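Local coordinates for protein diacylglycerol O-acyltransferase (Marinobacter hydrocarbonoclasticus, PDB 6CHJ) that probably transfers fatty acyl groups from acyl-CoA to diacylglycerol, forming triacylglycerol, and to long-chain alcohols, forming wax esters, at residues 233-238 with 404-409; 410-415 with 423-428; 227-232 with 283-288; 103-108 with 237-242; 11-16 with 198-203. One frame throughout, in Å; residues are numbered along the deposited sequence.

Interaction 1: residues 233-238 with 404-409; sequences QKITGS and DMDRLA
Asp404 opens the second segment with a purely apolar touch: its CB lies 4.0 Å from Ile235 CD1, the tip of the branch that Ile235 sends into the bend of 404-409. At Met405 the backbone does the work: Met405 C lies 3.4 Å from Ile235 CD1. A type II beta turn runs from Met405 to Leu408, closed by Leu408 N giving a hydrogen bond of 2.8 Å to Met405 O. At the first corner, Asp406 turns CG beside its own backbone N, and OD1 accepts Ile235 N at 3.0 Å in a nearly straight bond (170°), through the anti lone pair. An alanine at Asp406 would lose that carboxylate and would probably leave the buried Ile235 N without its acceptor, loosening the register of 233-238 over the turn. Arg407, at the second corner with positive phi (69°), sends its N to Gln233 O at 2.9 Å, approaching from above the carbonyl plane. Its side chain runs alongside Lys234, Arg407 NH2 lying 3.5 Å from Lys234 CG, while NH1 is held by Leu363 O. Ala409 finishes the contact with CB 3.8 Å from Ile235 CG2. Helix 345-365 packs on Met405, Arg407 and Leu408, whereas strand 420-428 meets Ile235 through Cys428 and Asp404 through Ile426.

Interaction 2: residues 410-415 with 423-428; sequences LNMTLT and FGLIGC
Leu414 lays CD2 over the middle of the Phe423 ring, 3.3 Å from the centroid and only 9° off the ring normal, so a CH-pi contact joins two side chains that run side by side. One non-hydrogen-bonded pair further, Met412 and Leu425 also lie alongside each other: Leu425 CD2 sits 3.7 Å from Met412 CG, and the bend at Met412 chi3 brings CE to it as well. On the same face Leu410 directs CD1 to Ile426 O, beside Gly427, which has no side chain. Helices 262-280 and 437-453 pack on this apolar face, and Trp246 meets Phe423 edge-to-face. Outward lies the backbone ladder. At the pair Asn411-Ile426, Asn411 N reaches Ile426 O at 3.0 Å and Ile426 N returns to Asn411 O at 3.2 Å. Thr413 and Gly424 are bonded more tightly, with Gly424 N to Thr413 O at 2.6 Å and Thr413 N to Gly424 O at 2.7 Å. Thr413 OG1, on the other face, adds a second donor to Gly424 O at 2.9 Å, so that carbonyl is gripped twice by one residue. The strand directions differ by 163°, nearly antiparallel, and the short link between them makes a beta hairpin, here set within the mixed sheet of the C-terminal half of a CoA-dependent acyltransferase fold.

Interaction 3: residues 227-232 with 283-288; sequences PRCMLN and ALPEKP
Pro227 forms the tight end of this contact, its ring pushed against the backbone and side chains around 285-288. Pro227 CD lies 3.3 Å from Pro288 O and Pro227 CG 3.7 Å from Lys287 O, so ring hydrogens meet two successive carbonyl oxygens. From the same ring, Pro227 CB touches Pro285 CB at 4.0 Å and also faces Lys287 CB. Pro285 spreads the packing along the other segment: its CG lies 3.9 Å from Arg228 O and 4.2 Å from Cys229 SG, which stands anti to its backbone N (chi1 -176°). Cys229 SG also accepts a hydrogen bond from Leu231 N at 3.6 Å, inside the type I turn from Cys229 to Asn232. Further along, the contact thins to one touch, Met230 SD against Ala283 CB at 3.9 Å. The charged residues stay at the margin. Of its side chain, Lys287 brings CB alone near the Pro227 ring, Arg228 turns its guanidinium away from 283-288, and both are exposed. The polar ties of segment 227-232 run to other parts of the chain, Pro227 O and Asn232 ND2 both bonding Asn375. No hydrogen bond or salt bridge crosses between the segments; the surface loop linking helix 200-212 to strand 239-247 is therefore joined to that linking helix 262-280 to strand 290-294 by van der Waals contact alone, with rigid proline rings supplying most of the interlocking shape.

Interaction 4: residues 103-108 with 237-242; sequences EHSHLM and GSRRFA
The C-terminal end of helix 93-105 meets the start of strand 239-247, an outermost strand of its sheet within this chain, and Ser105 is the residue that joins them. Ser105 OG stands beside its own backbone N (chi1 -54°) and accepts Arg239 N at 3.0 Å, a bent bond with an angle of 135° at the hydrogen. The same hydroxyl is bonded to Ser101 O one turn back in the helix, so helix and strand share it. Ser105 CB lies 3.3 Å from Gly237 O, and Ser105 OG also touches Arg239 CB at 3.6 Å. An alanine at Ser105 would remove the hydroxyl and would probably cost the buried Arg239 N its partner, weakening the hold on the strand's first residue. Strand 239-247 pairs with strand 420-428, Arg240 bonding Gly427, so the helix end borders the sheet of the hairpin 410-428. Arg239 packs its CG against the edge of the His104 ring, 4.3 Å from CD2, then bends at chi2 (-64°). The fold-back brings Arg239 NH1 within 3.0 Å of Ser238 O, from above that carbonyl plane; Thr236 O takes NH1 too, and Gln18 O takes NH2. The His104 ring is held by Tyr131 OH at ND1 and Ser402 O at NE2. At the subunit interface, Gly237 N bonds Asp109 of the second subunit, and His106 stacks on His106 of that subunit.

Interaction 5: residues 11-16 with 198-203; sequences FLWLEK and GTIPTV
The two backbones stay well apart, Trp13 CA and Gly198 CA being the nearest pair at 8.7 Å, with Trp13 on the last turn of helix 6-13 and Gly198 just ahead of helix 200-212. Side chains span the gap, above all the indole of Trp13, whose CG lies anti to the backbone N (chi1 180°). Trp13 NE1 gives a hydrogen bond of 2.8 Å to Gly198 O. The oxygen lies near the ring plane and the donor lies in the carbonyl plane, although the N-H points somewhat off line (142°). On the first turn of helix 200-212, Val203 and Trp13 meet tip to tip. Trp13 CH2 comes within 3.3 Å of Val203 CG1, a close contact, made obliquely. Val203 CG1 occupies the crowded position between its own N and carbonyl carbon, which turns it to the indole. Ile200 and Trp13 cross obliquely, Ile200 CG1 3.9 Å from Trp13 CH2. Beyond it the extended Lys16 chain brings NZ 3.7 Å from Ile200 CD1. Neighbouring Phe11 stacks on His136 and Glu15 bonds His135, both in the HHxxxDG sequence motif of this acyltransferase family. One directional bond plus apolar contact at the ring tip thus fixes the indole's rotation, so a single side chain carries most of the link between the two helix ends.

How the interactions relate
Interactions 1, 2 and 4 form a continuous core around one sheet. Interactions 1 and 4 share Gly237 and Ser238, and both reach the second subunit. Ala409 O lies 3.1 Å from Cys428 N, tying interaction 1 to interaction 2, and Leu425 N lies 2.8 Å from Ala242 O, pairing the hairpin of interaction 2 with the strand of interaction 4. Interaction 3 joins this core through Ala409 N and Leu231 O, 2.9 Å apart. Interaction 5 has its centre about 16 Å from that of interaction 1 without touching it, and about 27 Å from that of interaction 3, but Leu107 of interaction 4 packs on Glu15. Of the five, interaction 5 is the one placed beside the HHxxxDG motif.

Interaction 1: residues 233-238 with 404-409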
# COMPACT_ATOMS: atom_id res chain seq x y z
N GLN B 233 -3.92 20.91 8.94
CA GLN B 233 -2.74 20.58 9.71
C GLN B 233 -2.00 19.45 9.00
O GLN B 233 -2.49 18.89 8.02
CB GLN B 233 -3.13 20.19 11.15
CG GLN B 233 -4.49 19.50 11.23
CD GLN B 233 -4.94 19.18 12.66
OE1 GLN B 233 -4.11 18.94 13.54
NE2 GLN B 233 -6.25 19.17 12.88
N LYS B 234 -0.80 19.14 9.48
CA LYS B 234 -0.02 18.05 8.90
C LYS B 234 -0.75 16.72 9.08
O LYS B 234 -1.41 16.47 10.10
CB LYS B 234 1.37 18.00 9.55
CG LYS B 234 2.33 19.14 9.10
CD LYS B 234 3.73 19.03 9.72
CE LYS B 234 4.82 19.66 8.81
NZ LYS B 234 5.68 18.66 8.08
N ILE B 235 -0.62 15.84 8.09
CA ILE B 235 -1.45 14.65 8.02
C ILE B 235 -0.56 13.41 8.02
O ILE B 235 0.65 13.48 7.86
CB ILE B 235 -2.37 14.65 6.78
CG1 ILE B 235 -1.53 14.66 5.51
CG2 ILE B 235 -3.29 15.85 6.81
CD1 ILE B 235 -2.31 14.30 4.26
N THR B 236 -1.20 12.27 8.26
CA THR B 236 -0.62 10.96 8.05
C THR B 236 -0.97 10.44 6.65
O THR B 236 -1.79 11.03 5.93
CB THR B 236 -1.13 9.97 9.09
OG1 THR B 236 -2.49 9.64 8.78
CG2 THR B 236 -1.08 10.60 10.48
N GLY B 237 -0.37 9.32 6.29
CA GLY B 237 -0.67 8.70 5.02
C GLY B 237 -1.84 7.73 5.01
O GLY B 237 -2.07 7.07 3.99
N SER B 238 -2.58 7.60 6.11
CA SER B 238 -3.72 6.70 6.15
C SER B 238 -4.99 7.47 5.80
O SER B 238 -5.14 8.64 6.17
CB SER B 238 -3.87 6.03 7.53
OG SER B 238 -4.11 6.99 8.54
N ASP B 404 -5.61 14.05 -0.62
CA ASP B 404 -5.27 14.86 0.55
C ASP B 404 -3.80 15.30 0.53
O ASP B 404 -2.93 14.64 -0.06
CB ASP B 404 -5.52 14.09 1.84
CG ASP B 404 -6.94 13.68 2.00
OD1 ASP B 404 -7.85 14.47 1.66
OD2 ASP B 404 -7.15 12.56 2.51
N MET B 405 -3.54 16.40 1.24
CA MET B 405 -2.22 16.98 1.40
C MET B 405 -2.05 17.42 2.85
O MET B 405 -3.04 17.66 3.55
CB MET B 405 -2.03 18.23 0.52
CG MET B 405 -1.58 17.96 -0.88
SD MET B 405 -1.23 19.53 -1.65
CE MET B 405 0.01 20.18 -0.49
N ASP B 406 -0.78 17.55 3.28
CA ASP B 406 -0.45 18.36 4.45
C ASP B 406 -1.20 19.68 4.37
O ASP B 406 -1.10 20.40 3.38
CB ASP B 406 1.06 18.64 4.50
CG ASP B 406 1.87 17.56 5.22
OD1 ASP B 406 1.30 16.66 5.87
OD2 ASP B 406 3.10 17.63 5.12
N ARG B 407 -1.96 19.99 5.43
CA ARG B 407 -2.77 21.20 5.59
C ARG B 407 -3.99 21.25 4.66
O ARG B 407 -4.66 22.30 4.59
CB ARG B 407 -1.94 22.49 5.46
CG ARG B 407 -1.06 22.77 6.71
CD ARG B 407 0.20 23.63 6.43
NE ARG B 407 1.17 23.07 5.48
CZ ARG B 407 2.23 22.33 5.80
NH1 ARG B 407 3.06 21.92 4.85
NH2 ARG B 407 2.47 21.99 7.06
N LEU B 408 -4.31 20.14 3.96
CA LEU B 408 -5.64 19.90 3.35
C LEU B 408 -6.04 18.45 3.67
O LEU B 408 -6.05 17.57 2.81
CB LEU B 408 -5.65 20.15 1.84
CG LEU B 408 -5.44 21.60 1.39
CD1 LEU B 408 -5.07 21.70 -0.10
CD2 LEU B 408 -6.70 22.42 1.71
N ALA B 409 -6.40 18.20 4.94
CA ALA B 409 -6.72 16.83 5.35
C ALA B 409 -7.91 16.26 4.58
O ALA B 409 -7.97 15.04 4.38
CB ALA B 409 -6.99 16.79 6.85

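Interaction 2: residues 410-415 with 423-428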
# COMPACT_ATOMS: atom_id res chain seq x y z
N LEU B 410 -8.83 17.11 4.11
CA LEU B 410 -10.09 16.66 3.53
C LEU B 410 -10.23 17.18 2.10
O LEU B 410 -9.99 18.36 1.84
CB LEU B 410 -11.28 17.14 4.37
CG LEU B 410 -12.71 16.76 3.95
CD1 LEU B 410 -12.97 15.25 3.94
CD2 LEU B 410 -13.71 17.43 4.86
N ASN B 411 -10.61 16.29 1.19
CA ASN B 411 -10.89 16.68 -0.18
C ASN B 411 -12.26 16.14 -0.56
O ASN B 411 -12.49 14.92 -0.52
CB ASN B 411 -9.80 16.16 -1.12
CG ASN B 411 -9.91 16.77 -2.50
OD1 ASN B 411 -10.95 16.69 -3.14
ND2 ASN B 411 -8.84 17.41 -2.95
N MET B 412 -13.17 17.03 -0.90
CA MET B 412 -14.54 16.67 -1.25
C MET B 412 -14.66 16.71 -2.76
O MET B 412 -14.43 17.76 -3.37
CB MET B 412 -15.55 17.61 -0.60
CG MET B 412 -15.54 17.60 0.94
SD MET B 412 -16.69 18.80 1.65
CE MET B 412 -18.08 17.78 2.11
N THR B 413 -15.00 15.58 -3.36
CA THR B 413 -15.11 15.54 -4.80
C THR B 413 -16.46 15.00 -5.22
O THR B 413 -16.97 14.02 -4.66
CB THR B 413 -14.01 14.71 -5.42
OG1 THR B 413 -13.79 13.56 -4.59
CG2 THR B 413 -12.74 15.54 -5.50
N LEU B 414 -17.03 15.65 -6.22
CA LEU B 414 -18.41 15.47 -6.62
C LEU B 414 -18.51 15.24 -8.11
O LEU B 414 -17.73 15.77 -8.90
CB LEU B 414 -19.24 16.67 -6.26
CG LEU B 414 -19.39 16.60 -4.77
CD1 LEU B 414 -18.56 17.64 -4.08
CD2 LEU B 414 -20.82 16.78 -4.51
N THR B 415 -19.50 14.44 -8.47
CA THR B 415 -19.79 14.13 -9.86
C THR B 415 -21.26 13.75 -9.92
O THR B 415 -21.92 13.56 -8.89
CB THR B 415 -18.88 13.00 -10.39
OG1 THR B 415 -19.13 12.81 -11.80
CG2 THR B 415 -19.16 11.72 -9.68
N PHE B 423 -21.06 11.82 -4.12
CA PHE B 423 -20.15 12.48 -3.19
C PHE B 423 -18.99 11.55 -2.88
O PHE B 423 -19.21 10.45 -2.37
CB PHE B 423 -20.85 12.88 -1.89
CG PHE B 423 -21.65 14.14 -1.98
CD1 PHE B 423 -21.24 15.29 -1.31
CD2 PHE B 423 -22.85 14.17 -2.70
CE1 PHE B 423 -22.00 16.46 -1.35
CE2 PHE B 423 -23.62 15.34 -2.75
CZ PHE B 423 -23.20 16.48 -2.07
N GLY B 424 -17.76 12.00 -3.16
CA GLY B 424 -16.58 11.31 -2.68
C GLY B 424 -15.76 12.15 -1.71
O GLY B 424 -15.15 13.15 -2.10
N LEU B 425 -15.75 11.74 -0.44
CA LEU B 425 -14.99 12.40 0.62
C LEU B 425 -13.79 11.52 0.98
O LEU B 425 -13.97 10.39 1.45
CB LEU B 425 -15.86 12.64 1.85
CG LEU B 425 -17.28 13.20 1.61
CD1 LEU B 425 -17.94 13.59 2.91
CD2 LEU B 425 -17.26 14.39 0.68
N ILE B 426 -12.58 12.04 0.76
CA ILE B 426 -11.34 11.34 1.13
C ILE B 426 -10.60 12.19 2.15
O ILE B 426 -10.45 13.41 1.97
CB ILE B 426 -10.47 11.04 -0.10
CG1 ILE B 426 -9.28 10.15 0.28
CG2 ILE B 426 -10.02 12.32 -0.81
CD1 ILE B 426 -9.63 8.70 0.35
N GLY B 427 -10.15 11.57 3.23
CA GLY B 427 -9.56 12.33 4.32
C GLY B 427 -8.48 11.55 5.04
O GLY B 427 -8.43 10.30 5.00
N CYS B 428 -7.60 12.31 5.70
CA CYS B 428 -6.60 11.69 6.56
C CYS B 428 -7.31 11.04 7.74
O CYS B 428 -8.06 11.70 8.47
CB CYS B 428 -5.58 12.72 7.04
SG CYS B 428 -4.66 12.15 8.49

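Interaction 3: residues 227-232 with 283-288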
# COMPACT_ATOMS: atom_id res chain seq x y z
N PRO B 227 -9.82 30.70 8.17
CA PRO B 227 -9.42 30.53 9.58
C PRO B 227 -8.55 29.30 9.82
O PRO B 227 -8.59 28.30 9.09
CB PRO B 227 -10.77 30.36 10.29
CG PRO B 227 -11.67 29.75 9.24
CD PRO B 227 -11.23 30.37 7.93
N ARG B 228 -7.78 29.37 10.89
CA ARG B 228 -7.16 28.17 11.40
C ARG B 228 -8.25 27.15 11.70
O ARG B 228 -9.31 27.49 12.24
CB ARG B 228 -6.32 28.49 12.64
CG ARG B 228 -4.92 29.02 12.30
CD ARG B 228 -3.98 29.08 13.51
NE ARG B 228 -2.65 28.56 13.21
CZ ARG B 228 -1.51 29.24 13.37
NH1 ARG B 228 -1.54 30.48 13.83
NH2 ARG B 228 -0.34 28.68 13.06
N CYS B 229 -8.01 25.90 11.30
CA CYS B 229 -9.04 24.87 11.32
C CYS B 229 -8.39 23.51 11.44
O CYS B 229 -7.27 23.29 10.97
CB CYS B 229 -9.90 24.91 10.05
SG CYS B 229 -11.25 23.73 10.06
N MET B 230 -9.13 22.59 12.07
CA MET B 230 -8.63 21.23 12.26
C MET B 230 -8.39 20.51 10.92
O MET B 230 -7.54 19.63 10.84
CB MET B 230 -9.59 20.45 13.16
CG MET B 230 -10.57 19.58 12.43
SD MET B 230 -11.75 18.70 13.50
CE MET B 230 -10.85 17.24 14.02
N LEU B 231 -9.12 20.88 9.85
CA LEU B 231 -8.81 20.34 8.53
C LEU B 231 -7.42 20.74 8.02
O LEU B 231 -6.94 20.17 7.04
CB LEU B 231 -9.85 20.80 7.49
CG LEU B 231 -11.34 20.67 7.83
CD1 LEU B 231 -12.20 21.14 6.68
CD2 LEU B 231 -11.72 19.25 8.18
N ASN B 232 -6.76 21.70 8.65
CA ASN B 232 -5.63 22.31 7.97
C ASN B 232 -4.34 22.15 8.77
O ASN B 232 -3.72 23.12 9.21
CB ASN B 232 -5.97 23.78 7.66
CG ASN B 232 -7.26 23.91 6.86
OD1 ASN B 232 -8.29 24.37 7.36
ND2 ASN B 232 -7.22 23.47 5.60
N ALA B 283 -14.70 21.92 17.33
CA ALA B 283 -13.59 22.51 16.60
C ALA B 283 -14.10 23.36 15.44
O ALA B 283 -13.42 23.51 14.43
CB ALA B 283 -12.64 21.43 16.09
N LEU B 284 -15.31 23.90 15.58
CA LEU B 284 -15.87 24.78 14.57
C LEU B 284 -15.30 26.18 14.75
O LEU B 284 -15.45 26.76 15.83
CB LEU B 284 -17.39 24.81 14.65
CG LEU B 284 -18.07 25.89 13.81
CD1 LEU B 284 -18.02 25.53 12.34
CD2 LEU B 284 -19.51 26.17 14.25
N PRO B 285 -14.64 26.75 13.74
CA PRO B 285 -14.06 28.10 13.89
C PRO B 285 -15.14 29.16 13.99
O PRO B 285 -16.28 28.97 13.56
CB PRO B 285 -13.23 28.28 12.62
CG PRO B 285 -13.19 26.90 11.94
CD PRO B 285 -14.44 26.21 12.39
N GLU B 286 -14.74 30.32 14.54
CA GLU B 286 -15.66 31.45 14.61
C GLU B 286 -15.88 32.07 13.23
O GLU B 286 -17.02 32.29 12.82
CB GLU B 286 -15.12 32.50 15.59
CG GLU B 286 -15.73 33.88 15.43
CD GLU B 286 -15.70 34.69 16.71
OE1 GLU B 286 -16.62 34.52 17.56
OE2 GLU B 286 -14.76 35.51 16.88
N LYS B 287 -14.81 32.34 12.50
CA LYS B 287 -14.95 32.74 11.11
C LYS B 287 -15.43 31.55 10.27
O LYS B 287 -15.09 30.40 10.54
CB LYS B 287 -13.63 33.27 10.56
CG LYS B 287 -13.35 34.73 10.96
CD LYS B 287 -11.91 35.15 10.63
CE LYS B 287 -11.85 36.05 9.40
NZ LYS B 287 -10.43 36.43 9.06
N PRO B 288 -16.23 31.81 9.24
CA PRO B 288 -16.71 30.72 8.39
C PRO B 288 -15.58 30.05 7.62
O PRO B 288 -14.51 30.63 7.39
CB PRO B 288 -17.70 31.41 7.45
CG PRO B 288 -17.22 32.82 7.38
CD PRO B 288 -16.66 33.13 8.74

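Interaction 4: residues 103-108 with 237-242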
# COMPACT_ATOMS: atom_id res chain seq x y z
N GLU B 103 -6.65 0.71 0.50
CA GLU B 103 -5.93 0.62 -0.76
C GLU B 103 -5.50 2.00 -1.27
O GLU B 103 -4.41 2.15 -1.83
CB GLU B 103 -6.79 -0.12 -1.79
CG GLU B 103 -5.99 -0.59 -2.99
CD GLU B 103 -4.77 -1.43 -2.60
OE1 GLU B 103 -4.91 -2.34 -1.75
OE2 GLU B 103 -3.67 -1.17 -3.15
N HIS B 104 -6.32 3.04 -1.04
CA HIS B 104 -5.98 4.39 -1.50
C HIS B 104 -4.80 4.99 -0.72
O HIS B 104 -4.10 5.86 -1.25
CB HIS B 104 -7.21 5.30 -1.41
CG HIS B 104 -7.12 6.53 -2.26
ND1 HIS B 104 -7.27 6.49 -3.63
CD2 HIS B 104 -6.86 7.82 -1.94
CE1 HIS B 104 -7.10 7.71 -4.12
NE2 HIS B 104 -6.87 8.54 -3.11
N SER B 105 -4.59 4.57 0.54
CA SER B 105 -3.42 4.99 1.32
C SER B 105 -2.07 4.63 0.68
O SER B 105 -1.08 5.31 0.94
CB SER B 105 -3.45 4.34 2.70
OG SER B 105 -4.67 4.59 3.36
N HIS B 106 -2.00 3.55 -0.09
CA HIS B 106 -0.70 2.98 -0.46
C HIS B 106 -0.06 3.71 -1.63
O HIS B 106 -0.69 3.86 -2.69
CB HIS B 106 -0.85 1.50 -0.82
CG HIS B 106 -1.47 0.68 0.27
ND1 HIS B 106 -1.14 0.83 1.60
CD2 HIS B 106 -2.43 -0.27 0.22
CE1 HIS B 106 -1.86 -0.00 2.32
NE2 HIS B 106 -2.66 -0.68 1.51
N LEU B 107 1.18 4.14 -1.43
CA LEU B 107 2.04 4.62 -2.51
C LEU B 107 2.10 3.63 -3.66
O LEU B 107 2.19 2.41 -3.46
CB LEU B 107 3.47 4.83 -1.99
CG LEU B 107 3.78 6.12 -1.24
CD1 LEU B 107 5.26 6.16 -0.94
CD2 LEU B 107 3.32 7.38 -1.99
N MET B 108 2.08 4.15 -4.88
CA MET B 108 2.28 3.30 -6.04
C MET B 108 3.76 3.17 -6.35
O MET B 108 4.56 4.04 -6.02
CB MET B 108 1.54 3.84 -7.26
CG MET B 108 0.20 4.39 -6.97
SD MET B 108 -0.74 4.77 -8.45
CE MET B 108 -0.93 3.09 -9.09
N GLY B 237 -0.37 9.32 6.29
CA GLY B 237 -0.67 8.70 5.02
C GLY B 237 -1.84 7.73 5.01
O GLY B 237 -2.07 7.07 3.99
N SER B 238 -2.58 7.60 6.11
CA SER B 238 -3.72 6.70 6.15
C SER B 238 -4.99 7.47 5.80
O SER B 238 -5.14 8.64 6.17
CB SER B 238 -3.87 6.03 7.53
OG SER B 238 -4.11 6.99 8.54
N ARG B 239 -5.87 6.82 5.05
CA ARG B 239 -7.01 7.46 4.45
C ARG B 239 -8.29 6.87 5.01
O ARG B 239 -8.33 5.71 5.42
CB ARG B 239 -6.99 7.32 2.92
CG ARG B 239 -5.82 8.05 2.26
CD ARG B 239 -5.95 9.56 2.48
NE ARG B 239 -4.78 10.30 2.01
CZ ARG B 239 -3.78 10.67 2.79
NH1 ARG B 239 -3.80 10.35 4.08
NH2 ARG B 239 -2.75 11.33 2.29
N ARG B 240 -9.32 7.71 5.07
CA ARG B 240 -10.68 7.28 5.29
C ARG B 240 -11.50 7.79 4.12
O ARG B 240 -11.48 9.00 3.83
CB ARG B 240 -11.25 7.80 6.62
CG ARG B 240 -11.94 6.70 7.42
CD ARG B 240 -12.86 7.26 8.50
NE ARG B 240 -13.47 6.20 9.29
CZ ARG B 240 -14.43 5.39 8.84
NH1 ARG B 240 -14.88 5.51 7.59
NH2 ARG B 240 -14.94 4.45 9.64
N PHE B 241 -12.18 6.87 3.43
CA PHE B 241 -12.99 7.17 2.27
C PHE B 241 -14.47 7.00 2.60
O PHE B 241 -14.87 6.01 3.22
CB PHE B 241 -12.63 6.28 1.09
CG PHE B 241 -13.41 6.59 -0.15
CD1 PHE B 241 -13.44 7.88 -0.67
CD2 PHE B 241 -14.10 5.60 -0.81
CE1 PHE B 241 -14.14 8.17 -1.83
CE2 PHE B 241 -14.81 5.88 -1.97
CZ PHE B 241 -14.83 7.16 -2.48
N ALA B 242 -15.28 7.97 2.19
CA ALA B 242 -16.72 7.96 2.44
C ALA B 242 -17.39 8.46 1.17
O ALA B 242 -17.10 9.57 0.70
CB ALA B 242 -17.10 8.84 3.63

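Interaction 5: residues 11-16 with 198-203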
# COMPACT_ATOMS: atom_id res chain seq x y z
N PHE B 11 3.46 16.79 -9.53
CA PHE B 11 2.80 15.76 -8.72
C PHE B 11 3.79 14.69 -8.27
O PHE B 11 3.61 14.10 -7.19
CB PHE B 11 1.65 15.13 -9.51
CG PHE B 11 0.46 16.05 -9.69
CD1 PHE B 11 -0.48 16.20 -8.69
CD2 PHE B 11 0.30 16.79 -10.86
CE1 PHE B 11 -1.56 17.05 -8.83
CE2 PHE B 11 -0.79 17.65 -11.01
CZ PHE B 11 -1.71 17.78 -9.99
N LEU B 12 4.81 14.42 -9.08
CA LEU B 12 5.87 13.54 -8.61
C LEU B 12 6.61 14.19 -7.46
O LEU B 12 6.93 13.54 -6.46
CB LEU B 12 6.84 13.23 -9.76
CG LEU B 12 6.37 12.22 -10.80
CD1 LEU B 12 7.39 12.11 -11.90
CD2 LEU B 12 6.16 10.88 -10.13
N TRP B 13 6.84 15.50 -7.56
CA TRP B 13 7.77 16.17 -6.68
C TRP B 13 7.20 16.30 -5.26
O TRP B 13 7.87 15.93 -4.29
CB TRP B 13 8.13 17.53 -7.28
CG TRP B 13 9.08 18.33 -6.45
CD1 TRP B 13 10.43 18.13 -6.32
CD2 TRP B 13 8.76 19.46 -5.66
NE1 TRP B 13 10.97 19.08 -5.48
CE2 TRP B 13 9.96 19.91 -5.06
CE3 TRP B 13 7.57 20.15 -5.38
CZ2 TRP B 13 10.00 21.00 -4.20
CZ3 TRP B 13 7.61 21.23 -4.53
CH2 TRP B 13 8.82 21.65 -3.95
N LEU B 14 5.98 16.79 -5.12
CA LEU B 14 5.45 17.00 -3.78
C LEU B 14 4.82 15.74 -3.20
O LEU B 14 4.20 15.81 -2.13
CB LEU B 14 4.45 18.16 -3.75
CG LEU B 14 3.27 18.20 -4.70
CD1 LEU B 14 2.12 17.59 -3.98
CD2 LEU B 14 2.92 19.63 -5.02
N GLU B 15 4.99 14.60 -3.86
CA GLU B 15 4.56 13.33 -3.29
C GLU B 15 5.52 12.91 -2.17
O GLU B 15 6.75 13.08 -2.28
CB GLU B 15 4.50 12.25 -4.37
CG GLU B 15 4.21 10.85 -3.84
CD GLU B 15 3.59 9.94 -4.88
OE1 GLU B 15 4.29 9.60 -5.86
OE2 GLU B 15 2.40 9.55 -4.74
N LYS B 16 4.93 12.36 -1.11
CA LYS B 16 5.63 11.88 0.08
C LYS B 16 4.75 10.80 0.68
O LYS B 16 3.63 10.58 0.21
CB LYS B 16 5.90 13.02 1.09
CG LYS B 16 6.78 14.19 0.58
CD LYS B 16 6.50 15.53 1.28
CE LYS B 16 7.09 16.71 0.48
NZ LYS B 16 6.38 18.03 0.72
N GLY B 198 13.52 21.10 -7.47
CA GLY B 198 14.33 21.88 -6.55
C GLY B 198 14.14 21.33 -5.16
O GLY B 198 13.33 20.43 -4.94
N THR B 199 14.92 21.85 -4.22
CA THR B 199 14.61 21.57 -2.83
C THR B 199 13.49 22.50 -2.37
O THR B 199 13.23 23.53 -3.00
CB THR B 199 15.85 21.75 -1.95
OG1 THR B 199 15.61 21.13 -0.68
CG2 THR B 199 16.14 23.23 -1.73
N ILE B 200 12.82 22.13 -1.27
CA ILE B 200 11.66 22.92 -0.84
C ILE B 200 12.03 24.36 -0.48
O ILE B 200 11.31 25.27 -0.92
CB ILE B 200 10.92 22.18 0.31
CG1 ILE B 200 10.01 21.08 -0.25
CG2 ILE B 200 10.06 23.17 1.11
CD1 ILE B 200 9.22 20.35 0.80
N PRO B 201 13.10 24.63 0.28
CA PRO B 201 13.47 26.04 0.47
C PRO B 201 13.72 26.79 -0.83
O PRO B 201 13.31 27.96 -0.95
CB PRO B 201 14.73 25.95 1.34
CG PRO B 201 14.55 24.69 2.11
CD PRO B 201 13.91 23.73 1.13
N THR B 202 14.34 26.14 -1.82
CA THR B 202 14.64 26.83 -3.08
C THR B 202 13.37 27.26 -3.80
O THR B 202 13.22 28.43 -4.18
CB THR B 202 15.49 25.93 -3.99
OG1 THR B 202 16.84 25.93 -3.52
CG2 THR B 202 15.45 26.44 -5.43
N VAL B 203 12.44 26.33 -4.01
CA VAL B 203 11.22 26.70 -4.72
C VAL B 203 10.30 27.52 -3.81
O VAL B 203 9.52 28.35 -4.30
CB VAL B 203 10.55 25.44 -5.28
CG1 VAL B 203 10.50 24.42 -4.21
CG2 VAL B 203 9.14 25.74 -5.81